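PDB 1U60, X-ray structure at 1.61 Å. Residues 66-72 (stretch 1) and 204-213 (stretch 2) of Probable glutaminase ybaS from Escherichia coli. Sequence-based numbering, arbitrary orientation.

Stretch 1, residues 66-72: SISKVCT
Stretch 2 204-213: ELATLGATLA

Stretch 2 (204-213) is helical throughout, continuing a helix that begins earlier in the chain, with phi from -52 to -71° and psi from -30 to -48°. Its i to i+4 ladder runs from L208 N to E204 O (3.1 Å) through to A213 N to G209 O (2.8 Å). In stretch 1 the backbone is already close to helical at I67 (-61/-27) and S68 (-51/-25), and K69 to T72 are helical, with phi from -58 to -73° and psi from -33 to -42°. Here the hydrogen bonds K69 N to S66 O and V70 N to I67 O, both 3.0 Å, span three residues, whereas T72 N to S68 O (3.1 Å) spans four; the helix continues beyond T72. The two helices run in broadly the same direction, their axes at 36° and 11.8 Å apart at closest approach. In register, I67 CA lies 9.0 Å from L205 CA, and C71 CA 8.4 Å from L208 CA. At this spacing the backbones stay apart and side chains fill the gap; no hydrogen bond crosses it.

The contact is apolar, burying 223 Å² over both sides. From stretch 1, I67 (m, t) and V70 (t) point toward the partner and C71 (m) points sideways. Facing them are L205 (t, p), L208 (t, p) and L212 (m, t), spaced three and four residues apart so that they share one side of the helix. L208 is central, touching all three stretch 1 residues: its CD2 lies 4.0 Å from I67 CG2 and 4.1 Å from C71 SG, and its CD1 lies 4.5 Å from V70 CG1. L205 leaves its backbone sideways, but its end comes nearer, bringing CD1 to 3.8 Å from I67 CG2. Farther along, L212 CD1 meets V70 CG1 at 4.1 Å. These are van der Waals contacts between buried groups, favoured by exclusion of water. K69 (m, t, t, t) takes no part; its NZ is hydrogen-bonded elsewhere in the structure.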

ATOM      1  N   SER A  66      -2.004 -13.300  14.343  1.00  8.43           N
ATOM      2  CA  SER A  66      -1.753 -13.157  12.908  1.00  7.91           C
ATOM      3  C   SER A  66      -0.465 -12.371  12.638  1.00  7.97           C
ATOM      4  O   SER A  66       0.003 -12.285  11.498  1.00  7.57           O
ATOM      5  CB  SER A  66      -2.950 -12.575  12.154  1.00  9.75           C
ATOM      6  OG  SER A  66      -3.093 -11.298  12.585  1.00 11.67           O
ATOM      7  N   ILE A  67       0.187 -11.821  13.644  1.00  5.94           N
ATOM      8  CA  ILE A  67       1.503 -11.263  13.373  1.00  7.62           C
ATOM      9  C   ILE A  67       2.467 -12.348  12.878  1.00  7.91           C
ATOM     10  O   ILE A  67       3.438 -12.048  12.130  1.00  7.80           O
ATOM     11  CB  ILE A  67       2.067 -10.452  14.615  1.00  7.09           C
ATOM     12  CG1 ILE A  67       1.142  -9.250  14.951  1.00  8.60           C
ATOM     13  CG2 ILE A  67       3.451  -9.966  14.316  1.00  8.44           C
ATOM     14  CD1 ILE A  67       1.425  -8.624  16.260  1.00 10.87           C
ATOM     15  N   SER A  68       2.215 -13.602  13.279  1.00  8.42           N
ATOM     16  CA  SER A  68       2.954 -14.755  12.770  1.00  6.75           C
ATOM     17  C   SER A  68       3.022 -14.819  11.227  1.00  6.96           C
ATOM     18  O   SER A  68       3.989 -15.363  10.690  1.00  8.31           O
ATOM     19  CB  SER A  68       2.304 -16.032  13.287  1.00  7.57           C
ATOM     20  OG  SER A  68       1.052 -16.247  12.680  1.00  8.24           O
ATOM     21  N   LYS A  69       2.049 -14.208  10.532  1.00  7.46           N
ATOM     22  CA  LYS A  69       1.999 -14.193   9.058  1.00  7.09           C
ATOM     23  C   LYS A  69       3.268 -13.563   8.477  1.00  7.15           C
ATOM     24  O   LYS A  69       3.760 -13.982   7.417  1.00  8.56           O
ATOM     25  CB  LYS A  69       0.747 -13.504   8.535  1.00  7.49           C
ATOM     26  CG  LYS A  69      -0.547 -14.120   9.059  1.00  8.35           C
ATOM     27  CD  LYS A  69      -1.748 -13.260   8.587  1.00  7.51           C
ATOM     28  CE  LYS A  69      -3.082 -13.911   8.911  1.00  9.23           C
ATOM     29  NZ  LYS A  69      -4.178 -12.890   8.653  1.00  9.85           N
ATOM     30  N   VAL A  70       3.834 -12.583   9.199  1.00  8.07           N
ATOM     31  CA  VAL A  70       5.006 -11.857   8.687  1.00  8.23           C
ATOM     32  C   VAL A  70       6.191 -12.828   8.746  1.00  8.40           C
ATOM     33  O   VAL A  70       7.030 -12.878   7.823  1.00  8.70           O
ATOM     34  CB  VAL A  70       5.262 -10.577   9.503  1.00  7.25           C
ATOM     35  CG1 VAL A  70       6.608  -9.968   9.146  1.00 10.36           C
ATOM     36  CG2 VAL A  70       4.142  -9.600   9.314  1.00  9.31           C
ATOM     37  N   CYS A  71       6.290 -13.577   9.848  1.00  8.44           N
ATOM     38  CA  CYS A  71       7.444 -14.461  10.020  1.00  9.37           C
ATOM     39  C   CYS A  71       7.441 -15.623   9.014  1.00  9.34           C
ATOM     40  O   CYS A  71       8.464 -16.002   8.477  1.00  7.85           O
ATOM     41  CB  CYS A  71       7.506 -15.042  11.425  1.00  9.99           C
ATOM     42  SG  CYS A  71       7.425 -13.809  12.773  1.00 13.07           S
ATOM     43  N   THR A  72       6.271 -16.200   8.761  1.00  7.82           N
ATOM     44  CA  THR A  72       6.234 -17.322   7.842  1.00  8.00           C
ATOM     45  C   THR A  72       6.444 -16.834   6.418  1.00  8.71           C
ATOM     46  O   THR A  72       7.056 -17.552   5.560  1.00  9.19           O
ATOM     47  CB  THR A  72       4.898 -18.066   8.055  1.00  9.33           C
ATOM     48  OG1 THR A  72       4.991 -18.782   9.319  1.00  7.80           O
ATOM     49  CG2 THR A  72       4.629 -19.098   6.943  1.00  9.61           C
ATOM     50  N   GLU A 204      10.026  -7.914  22.211  1.00  8.14           N
ATOM     51  CA  GLU A 204      10.218  -8.951  21.210  1.00  7.44           C
ATOM     52  C   GLU A 204       9.540  -8.608  19.898  1.00  7.23           C
ATOM     53  O   GLU A 204      10.122  -8.779  18.836  1.00  7.73           O
ATOM     54  CB  GLU A 204       9.746 -10.279  21.767  1.00  8.50           C
ATOM     55  CG  GLU A 204      10.736 -10.742  22.840  1.00  6.54           C
ATOM     56  CD  GLU A 204      10.227 -11.872  23.748  1.00 10.24           C
ATOM     57  OE1 GLU A 204       8.988 -12.153  23.802  1.00 10.46           O
ATOM     58  OE2 GLU A 204      11.114 -12.432  24.462  1.00 11.55           O
ATOM     59  N   LEU A 205       8.331  -8.050  19.978  1.00  7.51           N
ATOM     60  CA  LEU A 205       7.649  -7.587  18.759  1.00  7.61           C
ATOM     61  C   LEU A 205       8.414  -6.487  18.058  1.00  7.35           C
ATOM     62  O   LEU A 205       8.580  -6.524  16.836  1.00  7.02           O
ATOM     63  CB  LEU A 205       6.225  -7.192  19.061  1.00  7.89           C
ATOM     64  CG  LEU A 205       5.342  -6.707  17.916  1.00  8.51           C
ATOM     65  CD1 LEU A 205       5.337  -7.785  16.814  1.00 10.38           C
ATOM     66  CD2 LEU A 205       3.922  -6.406  18.346  1.00  8.76           C
ATOM     67  N   ALA A 206       8.883  -5.507  18.818  1.00  7.85           N
ATOM     68  CA  ALA A 206       9.712  -4.448  18.274  1.00  8.06           C
ATOM     69  C   ALA A 206      10.999  -4.957  17.688  1.00  8.09           C
ATOM     70  O   ALA A 206      11.508  -4.392  16.736  1.00  8.39           O
ATOM     71  CB  ALA A 206       9.978  -3.344  19.306  1.00  9.17           C
ATOM     72  N   THR A 207      11.525  -6.064  18.237  1.00  7.36           N
ATOM     73  CA  THR A 207      12.710  -6.691  17.691  1.00  8.21           C
ATOM     74  C   THR A 207      12.474  -7.295  16.308  1.00  7.62           C
ATOM     75  O   THR A 207      13.314  -7.166  15.435  1.00  8.41           O
ATOM     76  CB  THR A 207      13.203  -7.764  18.664  1.00  6.69           C
ATOM     77  OG1 THR A 207      13.533  -7.170  19.933  1.00  9.22           O
ATOM     78  CG2 THR A 207      14.475  -8.375  18.139  1.00  9.72           C
ATOM     79  N   LEU A 208      11.327  -7.966  16.118  1.00  8.56           N
ATOM     80  CA  LEU A 208      10.916  -8.427  14.789  1.00  7.07           C
ATOM     81  C   LEU A 208      10.965  -7.240  13.836  1.00  8.32           C
ATOM     82  O   LEU A 208      11.551  -7.347  12.746  1.00  8.48           O
ATOM     83  CB  LEU A 208       9.523  -9.016  14.837  1.00  6.96           C
ATOM     84  CG  LEU A 208       8.772  -9.245  13.489  1.00  9.58           C
ATOM     85  CD1 LEU A 208       9.546 -10.137  12.521  1.00 12.36           C
ATOM     86  CD2 LEU A 208       7.392  -9.804  13.697  1.00 10.68           C
ATOM     87  N   GLY A 209      10.397  -6.117  14.247  1.00  7.29           N
ATOM     88  CA  GLY A 209      10.457  -4.900  13.440  1.00  7.66           C
ATOM     89  C   GLY A 209      11.865  -4.411  13.130  1.00  8.46           C
ATOM     90  O   GLY A 209      12.141  -3.997  12.005  1.00  9.79           O
ATOM     91  N   ALA A 210      12.745  -4.456  14.136  1.00  8.38           N
ATOM     92  CA  ALA A 210      14.087  -3.981  14.016  1.00  7.72           C
ATOM     93  C   ALA A 210      14.922  -4.906  13.111  1.00  7.19           C
ATOM     94  O   ALA A 210      15.770  -4.446  12.370  1.00  8.16           O
ATOM     95  CB  ALA A 210      14.726  -3.849  15.345  1.00  7.78           C
ATOM     96  N   THR A 211      14.620  -6.185  13.124  1.00  8.53           N
ATOM     97  CA  THR A 211      15.297  -7.120  12.241  1.00  8.87           C
ATOM     98  C   THR A 211      14.961  -6.761  10.794  1.00  8.49           C
ATOM     99  O   THR A 211      15.845  -6.729   9.924  1.00  8.21           O
ATOM    100  CB  THR A 211      14.923  -8.551  12.580  1.00 10.08           C
ATOM    101  OG1 THR A 211      15.366  -8.872  13.926  1.00  9.81           O
ATOM    102  CG2 THR A 211      15.609  -9.495  11.596  1.00 11.65           C
ATOM    103  N   LEU A 212      13.689  -6.447  10.535  1.00  8.11           N
ATOM    104  CA  LEU A 212      13.294  -6.042   9.213  1.00  8.88           C
ATOM    105  C   LEU A 212      13.908  -4.674   8.904  1.00  8.82           C
ATOM    106  O   LEU A 212      14.446  -4.458   7.798  1.00 10.82           O
ATOM    107  CB  LEU A 212      11.786  -6.027   9.129  1.00  9.65           C
ATOM    108  CG  LEU A 212      11.046  -7.349   9.314  1.00  7.09           C
ATOM    109  CD1 LEU A 212       9.500  -7.126   9.412  1.00  8.39           C
ATOM    110  CD2 LEU A 212      11.396  -8.362   8.192  1.00  7.85           C
ATOM    111  N   ALA A 213      13.882  -3.729   9.848  1.00  8.49           N
ATOM    112  CA  ALA A 213      14.443  -2.402   9.583  1.00  8.73           C
ATOM    113  C   ALA A 213      15.957  -2.471   9.240  1.00  9.56           C
ATOM    114  O   ALA A 213      16.441  -1.661   8.459  1.00 10.52           O
ATOM    115  CB  ALA A 213      14.219  -1.444  10.793  1.00  9.77           C
TER